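Local structure of VESB protease (Vibrio cholerae, 4LK4) at residues 34-39 with 74-78; 138-142 with 152-158; 256-261 with 346-350; 261-265 with 316-322. The protein probably cleaves peptide bonds as a secreted trypsin-like serine endopeptidase of the S1 family, its protease fold being followed by an Ig-like domain. The protein carries 1 engineered substitution. All blocks are in the same frame, centred on the assembly; numbering follows the deposited sequence.

Contact 1: residues 34-39 with 74-78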
loop_
_atom_site.group_PDB
_atom_site.type_symbol
_atom_site.label_atom_id
_atom_site.label_comp_id
_atom_site.label_asym_id
_atom_site.label_seq_id
_atom_site.Cartn_x
_atom_site.Cartn_y
_atom_site.Cartn_z
ATOM N N ASP A 34 -8.710 -9.643 -19.097
ATOM C CA ASP A 34 -9.286 -10.823 -18.479
ATOM C C ASP A 34 -8.643 -10.990 -17.088
ATOM O O ASP A 34 -7.444 -10.789 -16.912
ATOM C CB ASP A 34 -9.046 -12.049 -19.388
ATOM C CG ASP A 34 -9.350 -13.353 -18.691
ATOM O OD1 ASP A 34 -10.521 -13.757 -18.741
ATOM O OD2 ASP A 34 -8.448 -13.950 -18.037
ATOM N N ALA A 35 -9.457 -11.322 -16.093
ATOM C CA ALA A 35 -8.994 -11.337 -14.688
ATOM C C ALA A 35 -7.850 -12.317 -14.459
ATOM O O ALA A 35 -6.892 -11.984 -13.793
ATOM C CB ALA A 35 -10.149 -11.660 -13.740
ATOM N N TYR A 36 -7.961 -13.511 -15.040
ATOM C CA TYR A 36 -6.945 -14.550 -14.901
ATOM C C TYR A 36 -5.638 -14.175 -15.613
ATOM O O TYR A 36 -4.572 -14.283 -15.012
ATOM C CB TYR A 36 -7.511 -15.888 -15.417
ATOM C CG TYR A 36 -6.581 -17.087 -15.401
ATOM C CD1 TYR A 36 -5.663 -17.285 -14.375
ATOM C CD2 TYR A 36 -6.680 -18.072 -16.380
ATOM C CE1 TYR A 36 -4.842 -18.388 -14.358
ATOM C CE2 TYR A 36 -5.862 -19.177 -16.360
ATOM C CZ TYR A 36 -4.942 -19.323 -15.344
ATOM O OH TYR A 36 -4.135 -20.441 -15.313
ATOM N N GLN A 37 -5.721 -13.763 -16.878
ATOM C CA GLN A 37 -4.534 -13.341 -17.654
ATOM C C GLN A 37 -3.867 -12.095 -17.059
ATOM O O GLN A 37 -2.651 -11.973 -17.097
ATOM C CB GLN A 37 -4.894 -13.017 -19.120
ATOM C CG GLN A 37 -5.642 -14.129 -19.875
ATOM C CD GLN A 37 -4.846 -15.414 -19.940
ATOM O OE1 GLN A 37 -3.650 -15.385 -20.221
ATOM N NE2 GLN A 37 -5.491 -16.552 -19.654
ATOM N N GLY A 38 -4.671 -11.173 -16.528
ATOM C CA GLY A 38 -4.184 -9.881 -16.080
ATOM C C GLY A 38 -3.813 -9.806 -14.610
ATOM O O GLY A 38 -3.343 -8.784 -14.150
ATOM N N GLN A 39 -4.037 -10.870 -13.840
ATOM C CA GLN A 39 -3.765 -10.787 -12.403
ATOM C C GLN A 39 -2.266 -10.589 -12.208
ATOM O O GLN A 39 -1.497 -11.260 -12.846
ATOM C CB GLN A 39 -4.239 -12.054 -11.708
ATOM C CG GLN A 39 -4.263 -11.949 -10.186
ATOM C CD GLN A 39 -3.042 -12.555 -9.545
ATOM O OE1 GLN A 39 -2.401 -13.409 -10.126
ATOM N NE2 GLN A 39 -2.737 -12.141 -8.325
ATOM N N ASP A 74 -12.010 -17.902 -7.999
ATOM C CA ASP A 74 -11.652 -18.490 -9.316
ATOM C C ASP A 74 -11.557 -17.329 -10.284
ATOM O O ASP A 74 -12.579 -16.729 -10.660
ATOM C CB ASP A 74 -12.722 -19.452 -9.779
ATOM C CG ASP A 74 -12.478 -20.023 -11.194
ATOM O OD1 ASP A 74 -11.565 -19.512 -11.890
ATOM O OD2 ASP A 74 -13.254 -20.978 -11.588
ATOM N N LEU A 75 -10.340 -16.986 -10.692
ATOM C CA LEU A 75 -10.183 -15.773 -11.503
ATOM C C LEU A 75 -10.924 -15.847 -12.842
ATOM O O LEU A 75 -11.231 -14.813 -13.411
ATOM C CB LEU A 75 -8.703 -15.415 -11.703
ATOM C CG LEU A 75 -7.957 -15.082 -10.407
ATOM C CD1 LEU A 75 -6.479 -15.176 -10.592
ATOM C CD2 LEU A 75 -8.283 -13.709 -9.917
ATOM N N ASN A 76 -11.214 -17.051 -13.326
ATOM C CA ASN A 76 -11.981 -17.227 -14.552
ATOM C C ASN A 76 -13.504 -17.090 -14.399
ATOM O O ASN A 76 -14.245 -17.252 -15.374
ATOM C CB ASN A 76 -11.669 -18.596 -15.159
ATOM C CG ASN A 76 -10.523 -18.565 -16.127
ATOM O OD1 ASN A 76 -10.159 -17.521 -16.653
ATOM N ND2 ASN A 76 -9.949 -19.715 -16.374
ATOM N N ASN A 77 -13.968 -16.833 -13.184
ATOM C CA ASN A 77 -15.379 -16.754 -12.918
ATOM C C ASN A 77 -15.713 -15.328 -12.554
ATOM O O ASN A 77 -15.625 -14.955 -11.376
ATOM C CB ASN A 77 -15.719 -17.694 -11.762
ATOM C CG ASN A 77 -17.226 -17.758 -11.455
ATOM O OD1 ASN A 77 -17.994 -16.844 -11.773
ATOM N ND2 ASN A 77 -17.641 -18.850 -10.826
ATOM N N SER A 78 -16.106 -14.529 -13.545
ATOM C CA SER A 78 -16.330 -13.097 -13.316
ATOM C C SER A 78 -17.565 -12.785 -12.454
ATOM O O SER A 78 -17.796 -11.658 -12.109
ATOM C CB SER A 78 -16.384 -12.331 -14.642
ATOM O OG SER A 78 -17.548 -12.670 -15.371
#
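A capped helical turn leading into strand 39-46 and a type I beta turn, Asp74 to Asn77, in the loop between strands 66-70 and 82-91 are set against each other at the edge of the first barrel of the trypsin fold. Asp34 is the N-cap, its OD2 accepting from Gln37 N at 3.0 Å. In the other segment Asp74 OD1 takes Asn76 N at 2.9 Å, an Asx turn, while Asn77 N bonds to Asp74 O, also at 2.9 Å, and closes the beta turn. Leu75 is the wedge between them. Its CB lies 3.9 Å from Tyr36 CB and its CD1 3.9 Å from Gln39 CG, while its carbonyl O meets Ala35 CB at 3.3 Å. Asn76 OD1 approaches Tyr36 CB to 3.3 Å. Beyond the pair, Tyr36 hydrogen-bonds through OH to Phe151 O and packs edge-to-face on the Phe151 ring; Gln39 NE2 bonds to Cys41 O and Asp198. The principle is one of division: Asp34 and Asp74 each spend a carboxylate oxygen on their own segment's backbone, other polar groups bond outside the pair, and what joins the two segments is van der Waals packing centred on Leu75.

Contact 2: residues 138-142 with 152-158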
loop_
_atom_site.group_PDB
_atom_site.type_symbol
_atom_site.label_atom_id
_atom_site.label_comp_id
_atom_site.label_asym_id
_atom_site.label_seq_id
_atom_site.Cartn_x
_atom_site.Cartn_y
_atom_site.Cartn_z
ATOM N N ALA A 138 -2.194 -16.347 1.734
ATOM C CA ALA A 138 -3.166 -16.658 0.694
ATOM C C ALA A 138 -2.866 -15.873 -0.566
ATOM O O ALA A 138 -2.437 -14.729 -0.511
ATOM C CB ALA A 138 -4.581 -16.385 1.172
ATOM N N GLY A 139 -3.074 -16.515 -1.705
ATOM C CA GLY A 139 -2.900 -15.862 -2.979
ATOM C C GLY A 139 -2.828 -16.869 -4.095
ATOM O O GLY A 139 -2.912 -18.082 -3.851
ATOM N N TRP A 140 -2.613 -16.361 -5.307
ATOM C CA TRP A 140 -2.595 -17.187 -6.506
ATOM C C TRP A 140 -1.203 -17.784 -6.855
ATOM O O TRP A 140 -1.089 -18.864 -7.516
ATOM C CB TRP A 140 -3.249 -16.442 -7.658
ATOM C CG TRP A 140 -4.764 -16.327 -7.476
ATOM C CD1 TRP A 140 -5.732 -17.158 -8.003
ATOM C CD2 TRP A 140 -5.470 -15.313 -6.754
ATOM N NE1 TRP A 140 -6.980 -16.732 -7.613
ATOM C CE2 TRP A 140 -6.846 -15.602 -6.853
ATOM C CE3 TRP A 140 -5.069 -14.202 -6.001
ATOM C CZ2 TRP A 140 -7.826 -14.815 -6.241
ATOM C CZ3 TRP A 140 -6.060 -13.412 -5.389
ATOM C CH2 TRP A 140 -7.411 -13.722 -5.518
ATOM N N GLY A 141 -0.151 -17.209 -6.316
ATOM C CA GLY A 141 1.193 -17.751 -6.603
ATOM C C GLY A 141 1.675 -19.032 -5.907
ATOM O O GLY A 141 2.777 -19.514 -6.220
ATOM N N ILE A 142 0.918 -19.588 -4.957
ATOM C CA ILE A 142 1.547 -20.463 -3.954
ATOM C C ILE A 142 2.003 -21.814 -4.521
ATOM O O ILE A 142 1.252 -22.472 -5.212
ATOM C CB ILE A 142 0.679 -20.600 -2.699
ATOM C CG1 ILE A 142 0.464 -19.187 -2.115
ATOM C CG2 ILE A 142 1.356 -21.521 -1.681
ATOM C CD1 ILE A 142 -0.526 -19.103 -0.984
ATOM N N THR A 152 -2.289 -21.065 -11.475
ATOM C CA THR A 152 -3.678 -21.491 -11.455
ATOM C C THR A 152 -4.668 -20.377 -11.168
ATOM O O THR A 152 -4.363 -19.481 -10.409
ATOM C CB THR A 152 -3.792 -22.575 -10.378
ATOM O OG1 THR A 152 -3.467 -23.806 -11.006
ATOM C CG2 THR A 152 -5.099 -22.706 -9.774
ATOM N N PRO A 153 -5.900 -20.491 -11.684
ATOM C CA PRO A 153 -6.833 -19.405 -11.464
ATOM C C PRO A 153 -7.492 -19.408 -10.101
ATOM O O PRO A 153 -8.264 -18.510 -9.795
ATOM C CB PRO A 153 -7.854 -19.593 -12.592
ATOM C CG PRO A 153 -7.802 -21.031 -12.914
ATOM C CD PRO A 153 -6.472 -21.562 -12.515
ATOM N N ILE A 154 -7.167 -20.397 -9.288
ATOM C CA ILE A 154 -7.839 -20.654 -8.013
ATOM C C ILE A 154 -6.977 -20.146 -6.843
ATOM O O ILE A 154 -5.762 -20.417 -6.747
ATOM C CB ILE A 154 -8.085 -22.172 -7.842
ATOM C CG1 ILE A 154 -8.799 -22.751 -9.066
ATOM C CG2 ILE A 154 -8.848 -22.518 -6.556
ATOM C CD1 ILE A 154 -10.292 -22.556 -9.085
ATOM N N LEU A 155 -7.624 -19.433 -5.938
ATOM C CA LEU A 155 -6.960 -18.937 -4.745
ATOM C C LEU A 155 -6.370 -20.090 -3.934
ATOM O O LEU A 155 -7.047 -21.049 -3.624
ATOM C CB LEU A 155 -7.959 -18.125 -3.913
ATOM C CG LEU A 155 -7.467 -17.532 -2.600
ATOM C CD1 LEU A 155 -6.390 -16.482 -2.850
ATOM C CD2 LEU A 155 -8.633 -16.953 -1.826
ATOM N N GLN A 156 -5.082 -20.000 -3.651
ATOM C CA GLN A 156 -4.396 -20.954 -2.804
ATOM C C GLN A 156 -4.130 -20.406 -1.389
ATOM O O GLN A 156 -4.079 -19.191 -1.160
ATOM C CB GLN A 156 -3.040 -21.282 -3.380
ATOM C CG GLN A 156 -2.999 -21.706 -4.834
ATOM C CD GLN A 156 -3.576 -23.066 -4.976
ATOM O OE1 GLN A 156 -3.045 -24.048 -4.444
ATOM N NE2 GLN A 156 -4.730 -23.127 -5.592
ATOM N N GLU A 157 -3.924 -21.320 -0.448
ATOM C CA GLU A 157 -3.465 -20.967 0.877
ATOM C C GLU A 157 -2.376 -21.937 1.313
ATOM O O GLU A 157 -2.238 -23.000 0.742
ATOM C CB GLU A 157 -4.624 -20.914 1.879
ATOM C CG GLU A 157 -5.555 -22.119 1.884
ATOM C CD GLU A 157 -6.562 -22.106 3.028
ATOM O OE1 GLU A 157 -6.379 -21.295 3.953
ATOM O OE2 GLU A 157 -7.534 -22.897 3.028
ATOM N N VAL A 158 -1.573 -21.545 2.289
ATOM C CA VAL A 158 -0.572 -22.429 2.868
ATOM C C VAL A 158 -0.180 -21.939 4.260
ATOM O O VAL A 158 -0.219 -20.734 4.557
ATOM C CB VAL A 158 0.668 -22.519 1.965
ATOM C CG1 VAL A 158 1.358 -21.171 1.853
ATOM C CG2 VAL A 158 1.639 -23.603 2.440
#
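Reciprocal backbone hydrogen bonds fix the register here: Gly139 N donates to Gln156 O at 2.9 Å, and Gln156 N returns the bond to Gly139 O at 2.9 Å, making an antiparallel hydrogen-bonded pair. Next to it, Ala138 and Glu157 form a non-hydrogen-bonded pair, and Ala138 CA makes a CA-H...O contact of 3.3 Å with Gln156 O. A weak hydrogen bond, 3.1 Å, runs from Trp140 NE1 to Pro153 O; the indole also donates to Tyr73 O. Gln156 NE2 turns back to Ile154 O at 3.1 Å and also bonds to Asn16. Packing surrounds the pair. Leu155 CD1 sits 3.8 Å from the centroid of the six-membered ring of Trp140, almost exactly on the ring normal, a CH-pi contact. After the bend at Trp140 and Gly141 the chain returns Ile142 to the strand, where its CG2 touches Val158 CG1 at 3.6 Å and its CB lies 3.8 Å from Gln156 CB. These consecutive antiparallel strands belong to the second beta barrel of the chymotrypsin-like fold: strand 134-139 also pairs with 202-205, and strand 156-162 with 15-16 and 184-189, while Trp140 and Leu155 reach across to strand 25-30 of the first barrel.

Contact 3: residues 256-261 with 346-350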
loop_
_atom_site.group_PDB
_atom_site.type_symbol
_atom_site.label_atom_id
_atom_site.label_comp_id
_atom_site.label_asym_id
_atom_site.label_seq_id
_atom_site.Cartn_x
_atom_site.Cartn_y
_atom_site.Cartn_z
ATOM N N LEU A 256 8.539 13.208 -12.092
ATOM C CA LEU A 256 8.709 13.687 -13.446
ATOM C C LEU A 256 9.833 12.985 -14.162
ATOM O O LEU A 256 10.085 13.268 -15.318
ATOM C CB LEU A 256 8.977 15.184 -13.449
ATOM C CG LEU A 256 7.972 15.982 -12.627
ATOM C CD1 LEU A 256 8.083 17.433 -13.019
ATOM C CD2 LEU A 256 6.533 15.487 -12.784
ATOM N N GLY A 257 10.525 12.086 -13.472
ATOM C CA GLY A 257 11.576 11.301 -14.096
ATOM C C GLY A 257 12.662 12.234 -14.567
ATOM O O GLY A 257 12.861 13.301 -13.982
ATOM N N ILE A 258 13.349 11.851 -15.639
ATOM C CA ILE A 258 14.519 12.613 -16.100
ATOM C C ILE A 258 14.062 13.867 -16.835
ATOM O O ILE A 258 13.131 13.812 -17.632
ATOM C CB ILE A 258 15.488 11.741 -16.939
ATOM C CG1 ILE A 258 15.897 10.505 -16.100
ATOM C CG2 ILE A 258 16.705 12.561 -17.369
ATOM C CD1 ILE A 258 17.057 9.697 -16.644
ATOM N N ARG A 259 14.687 14.996 -16.511
ATOM C CA ARG A 259 14.268 16.297 -17.037
ATOM C C ARG A 259 15.486 17.165 -17.346
ATOM O O ARG A 259 16.552 16.937 -16.757
ATOM C CB ARG A 259 13.349 17.020 -16.045
ATOM C CG ARG A 259 11.981 16.379 -15.884
ATOM C CD ARG A 259 10.967 16.828 -16.926
ATOM N NE ARG A 259 9.741 16.028 -16.830
ATOM C CZ ARG A 259 8.489 16.480 -16.990
ATOM N NH1 ARG A 259 8.225 17.758 -17.264
ATOM N NH2 ARG A 259 7.474 15.627 -16.866
ATOM N N PRO A 260 15.338 18.149 -18.275
ATOM C CA PRO A 260 16.409 19.140 -18.439
ATOM C C PRO A 260 16.381 20.161 -17.302
ATOM O O PRO A 260 15.404 20.229 -16.528
ATOM C CB PRO A 260 16.050 19.838 -19.759
ATOM C CG PRO A 260 14.563 19.791 -19.806
ATOM C CD PRO A 260 14.108 18.589 -18.974
ATOM N N LEU A 261 17.448 20.945 -17.204
ATOM C CA LEU A 261 17.478 22.067 -16.286
ATOM C C LEU A 261 16.306 23.011 -16.589
ATOM O O LEU A 261 15.853 23.099 -17.734
ATOM C CB LEU A 261 18.828 22.803 -16.386
ATOM C CG LEU A 261 19.934 22.330 -15.420
ATOM C CD1 LEU A 261 20.221 20.838 -15.550
ATOM C CD2 LEU A 261 21.208 23.145 -15.623
ATOM N N ILE A 346 7.275 15.741 -5.067
ATOM C CA ILE A 346 7.659 16.058 -6.411
ATOM C C ILE A 346 9.099 15.616 -6.555
ATOM O O ILE A 346 9.936 15.859 -5.697
ATOM C CB ILE A 346 7.494 17.550 -6.722
ATOM C CG1 ILE A 346 7.761 17.814 -8.183
ATOM C CG2 ILE A 346 8.415 18.424 -5.875
ATOM C CD1 ILE A 346 7.216 19.141 -8.623
ATOM N N GLN A 347 9.377 14.958 -7.651
ATOM C CA GLN A 347 10.644 14.333 -7.832
ATOM C C GLN A 347 11.021 14.405 -9.293
ATOM O O GLN A 347 10.148 14.305 -10.162
ATOM C CB GLN A 347 10.539 12.871 -7.421
ATOM C CG GLN A 347 11.825 12.089 -7.599
ATOM C CD GLN A 347 11.784 10.729 -6.907
ATOM O OE1 GLN A 347 10.880 10.426 -6.123
ATOM N NE2 GLN A 347 12.774 9.903 -7.206
ATOM N N LEU A 348 12.326 14.531 -9.536
ATOM C CA LEU A 348 12.902 14.590 -10.874
ATOM C C LEU A 348 14.408 14.399 -10.805
ATOM O O LEU A 348 15.003 14.429 -9.729
ATOM C CB LEU A 348 12.585 15.937 -11.518
ATOM C CG LEU A 348 13.116 17.164 -10.778
ATOM C CD1 LEU A 348 14.236 17.782 -11.589
ATOM C CD2 LEU A 348 12.005 18.173 -10.589
ATOM N N ASP A 349 15.027 14.208 -11.962
ATOM C CA ASP A 349 16.460 13.933 -12.008
ATOM C C ASP A 349 17.123 14.594 -13.215
ATOM O O ASP A 349 16.571 14.536 -14.321
ATOM C CB ASP A 349 16.695 12.420 -12.039
ATOM C CG ASP A 349 18.092 12.035 -11.579
ATOM O OD1 ASP A 349 19.072 12.758 -11.863
ATOM O OD2 ASP A 349 18.216 10.989 -10.910
ATOM N N THR A 350 18.317 15.167 -12.991
ATOM C CA THR A 350 19.109 15.858 -14.037
ATOM C C THR A 350 20.562 15.329 -14.129
ATOM O O THR A 350 21.032 14.577 -13.256
ATOM C CB THR A 350 19.129 17.397 -13.796
ATOM O OG1 THR A 350 19.686 17.682 -12.510
ATOM C CG2 THR A 350 17.717 18.015 -13.838
#
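Leu256 rests its side chain against Leu348, CB to CB 4.2 Å, where two strand ends run in the same direction. Their axes approach to 4.6 Å at an angle of only 13°, and Ile258 pairs with Asp349 in a parallel bridge that puts both side chains on the same face. Two backbone hydrogen bonds flank that bridge in regular parallel fashion, Asp349 N to Gly257 O at 3.1 Å and Arg259 N to Asp349 O at 2.9 Å. A third, Leu256 N to Gln347 O at 2.7 Å, is one residue out of step, because Leu256 (psi -2°) and Gly257 leave strand geometry; with phi 63°, Gly257 adopts a conformation easiest for glycine. The carbonyls serve twice, since Leu348 CA lies 3.4 Å from Gly257 O and Ile258 CA 3.3 Å from Asp349 O in CA-H...O contacts. Arg259 folds back so that NE bonds to Leu256 O at 3.2 Å. Further on, Thr350 CG2 meets Arg259 O at 3.3 Å and Leu261 CD1 lies 4.0 Å from Thr350 CB; Thr350 OG1 is bound outside the pair, to His321 O and Arg323 N. Joining the first and last strands of the Ig-like domain, 248-258 and 338-349, this seam is the single parallel pairing in a sheet otherwise antiparallel. Strands 262-272 and 324-335 flank them, while Leu348 packs on Val317 and Ala319 of strand 310-319.

Contact 4: residues 261-265 with 316-322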
loop_
_atom_site.group_PDB
_atom_site.type_symbol
_atom_site.label_atom_id
_atom_site.label_comp_id
_atom_site.label_asym_id
_atom_site.label_seq_id
_atom_site.Cartn_x
_atom_site.Cartn_y
_atom_site.Cartn_z
ATOM N N LEU A 261 17.448 20.945 -17.204
ATOM C CA LEU A 261 17.478 22.067 -16.286
ATOM C C LEU A 261 16.306 23.011 -16.589
ATOM O O LEU A 261 15.853 23.099 -17.734
ATOM C CB LEU A 261 18.828 22.803 -16.386
ATOM C CG LEU A 261 19.934 22.330 -15.420
ATOM C CD1 LEU A 261 20.221 20.838 -15.550
ATOM C CD2 LEU A 261 21.208 23.145 -15.623
ATOM N N GLY A 262 15.804 23.686 -15.551
ATOM C CA GLY A 262 14.767 24.716 -15.697
ATOM C C GLY A 262 13.608 24.564 -14.734
ATOM O O GLY A 262 13.453 23.521 -14.107
ATOM N N LYS A 263 12.795 25.610 -14.621
ATOM C CA LYS A 263 11.593 25.578 -13.807
ATOM C C LYS A 263 10.619 24.526 -14.325
ATOM O O LYS A 263 10.111 24.631 -15.446
ATOM C CB LYS A 263 10.895 26.947 -13.757
ATOM C CG LYS A 263 10.973 27.646 -12.399
ATOM C CD LYS A 263 9.962 28.787 -12.282
ATOM C CE LYS A 263 9.670 29.171 -10.833
ATOM N NZ LYS A 263 10.754 29.993 -10.217
ATOM N N VAL A 264 10.381 23.506 -13.502
ATOM C CA VAL A 264 9.338 22.532 -13.764
ATOM C C VAL A 264 8.201 22.720 -12.781
ATOM O O VAL A 264 8.421 22.879 -11.597
ATOM C CB VAL A 264 9.828 21.079 -13.660
ATOM C CG1 VAL A 264 8.767 20.154 -14.233
ATOM C CG2 VAL A 264 11.136 20.905 -14.417
ATOM N N SER A 265 6.985 22.672 -13.303
ATOM C CA SER A 265 5.778 22.939 -12.551
ATOM C C SER A 265 4.893 21.685 -12.537
ATOM O O SER A 265 4.958 20.852 -13.442
ATOM C CB SER A 265 5.049 24.126 -13.206
ATOM O OG SER A 265 3.812 24.394 -12.571
ATOM N N ALA A 316 6.565 24.209 -7.992
ATOM C CA ALA A 316 7.644 24.254 -8.945
ATOM C C ALA A 316 9.002 23.977 -8.323
ATOM O O ALA A 316 9.202 24.132 -7.123
ATOM C CB ALA A 316 7.654 25.599 -9.664
ATOM N N VAL A 317 9.925 23.556 -9.177
ATOM C CA VAL A 317 11.305 23.331 -8.808
ATOM C C VAL A 317 12.168 23.960 -9.880
ATOM O O VAL A 317 12.033 23.639 -11.058
ATOM C CB VAL A 317 11.644 21.831 -8.713
ATOM C CG1 VAL A 317 13.147 21.636 -8.539
ATOM C CG2 VAL A 317 10.887 21.196 -7.563
ATOM N N ASP A 318 13.051 24.854 -9.453
ATOM C CA ASP A 318 14.016 25.495 -10.329
ATOM C C ASP A 318 15.270 24.644 -10.230
ATOM O O ASP A 318 16.097 24.832 -9.338
ATOM C CB ASP A 318 14.269 26.944 -9.876
ATOM C CG ASP A 318 15.105 27.749 -10.868
ATOM O OD1 ASP A 318 15.166 27.367 -12.060
ATOM O OD2 ASP A 318 15.681 28.783 -10.460
ATOM N N ALA A 319 15.371 23.664 -11.117
ATOM C CA ALA A 319 16.516 22.769 -11.140
ATOM C C ALA A 319 17.631 23.417 -11.932
ATOM O O ALA A 319 17.563 23.502 -13.166
ATOM C CB ALA A 319 16.140 21.440 -11.761
ATOM N N GLN A 320 18.644 23.890 -11.218
ATOM C CA GLN A 320 19.774 24.559 -11.842
ATOM C C GLN A 320 21.072 23.762 -11.693
ATOM O O GLN A 320 22.082 24.144 -12.273
ATOM C CB GLN A 320 19.916 25.970 -11.266
ATOM C CG GLN A 320 18.748 26.893 -11.613
ATOM C CD GLN A 320 18.729 27.339 -13.084
ATOM O OE1 GLN A 320 19.531 28.191 -13.501
ATOM N NE2 GLN A 320 17.800 26.781 -13.872
ATOM N N HIS A 321 21.040 22.661 -10.936
ATOM C CA HIS A 321 22.192 21.772 -10.781
ATOM C C HIS A 321 21.886 20.381 -11.296
ATOM O O HIS A 321 20.735 20.039 -11.590
ATOM C CB HIS A 321 22.582 21.632 -9.313
ATOM C CG HIS A 321 22.876 22.927 -8.640
ATOM N ND1 HIS A 321 21.916 23.647 -7.961
ATOM C CD2 HIS A 321 24.024 23.632 -8.538
ATOM C CE1 HIS A 321 22.461 24.746 -7.474
ATOM N NE2 HIS A 321 23.739 24.760 -7.810
ATOM N N TYR A 322 22.941 19.575 -11.348
ATOM C CA TYR A 322 22.876 18.201 -11.818
ATOM C C TYR A 322 22.775 17.243 -10.646
ATOM O O TYR A 322 23.782 16.893 -10.029
ATOM C CB TYR A 322 24.124 17.882 -12.651
ATOM C CG TYR A 322 24.172 18.609 -13.980
ATOM C CD1 TYR A 322 23.095 18.537 -14.859
ATOM C CD2 TYR A 322 25.290 19.339 -14.365
ATOM C CE1 TYR A 322 23.117 19.172 -16.076
ATOM C CE2 TYR A 322 25.322 19.990 -15.592
ATOM C CZ TYR A 322 24.227 19.898 -16.437
ATOM O OH TYR A 322 24.206 20.522 -17.651
#
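Strands 262-265 and 316-319 run antiparallel, their axes 4.6 Å apart at closest and 161° between directions. Val264 and Val317 form a hydrogen-bonded pair with both bonds made, Val264 N to Val317 O at 3.0 Å and Val317 N to Val264 O at 2.9 Å; further along, Gly262 N donates to Ala319 O at 3.0 Å. Gly262 has phi near 132°, where a side chain would jam against the preceding carbonyl. Side chains alternate: Lys263, Ser265, Ala316 and Asp318 share one face, with Lys263 CG 4.2 Å from Asp318 CB, while Val264, Val317 and Ala319 share the other. Where the strands end, Leu261 CD1 presses on Tyr322 CE1 at 3.4 Å. Val317 and Ala319 pack on Tyr325 of strand 324-335 and Leu348 of strand 338-349, as in the core between facing strands of an Ig-like beta sandwich, consistent with assignment of the domain to the E-set group.

In the fold
From the N terminus, contact 1 closes a 34-residue loop through strands of the first protease barrel before contact 2 opens and closes a much shorter one, whose tip at residues 144-150 is not modelled. They follow in series yet touch, through Leu75 on Pro153 and Trp140, so the first barrel's loops are tied to the second sheet. The Ig-like domain follows a different plan. Contact 3 brings the domain's first and last strands together across 84 residues; contact 4 starts from the end of contact 3's first segment, sharing Leu261, and otherwise falls inside that span. The two meet again where Thr350 reaches His321. Contacts 2 and 3, centres about 40 Å apart, lie on opposite sides of the chain's centre.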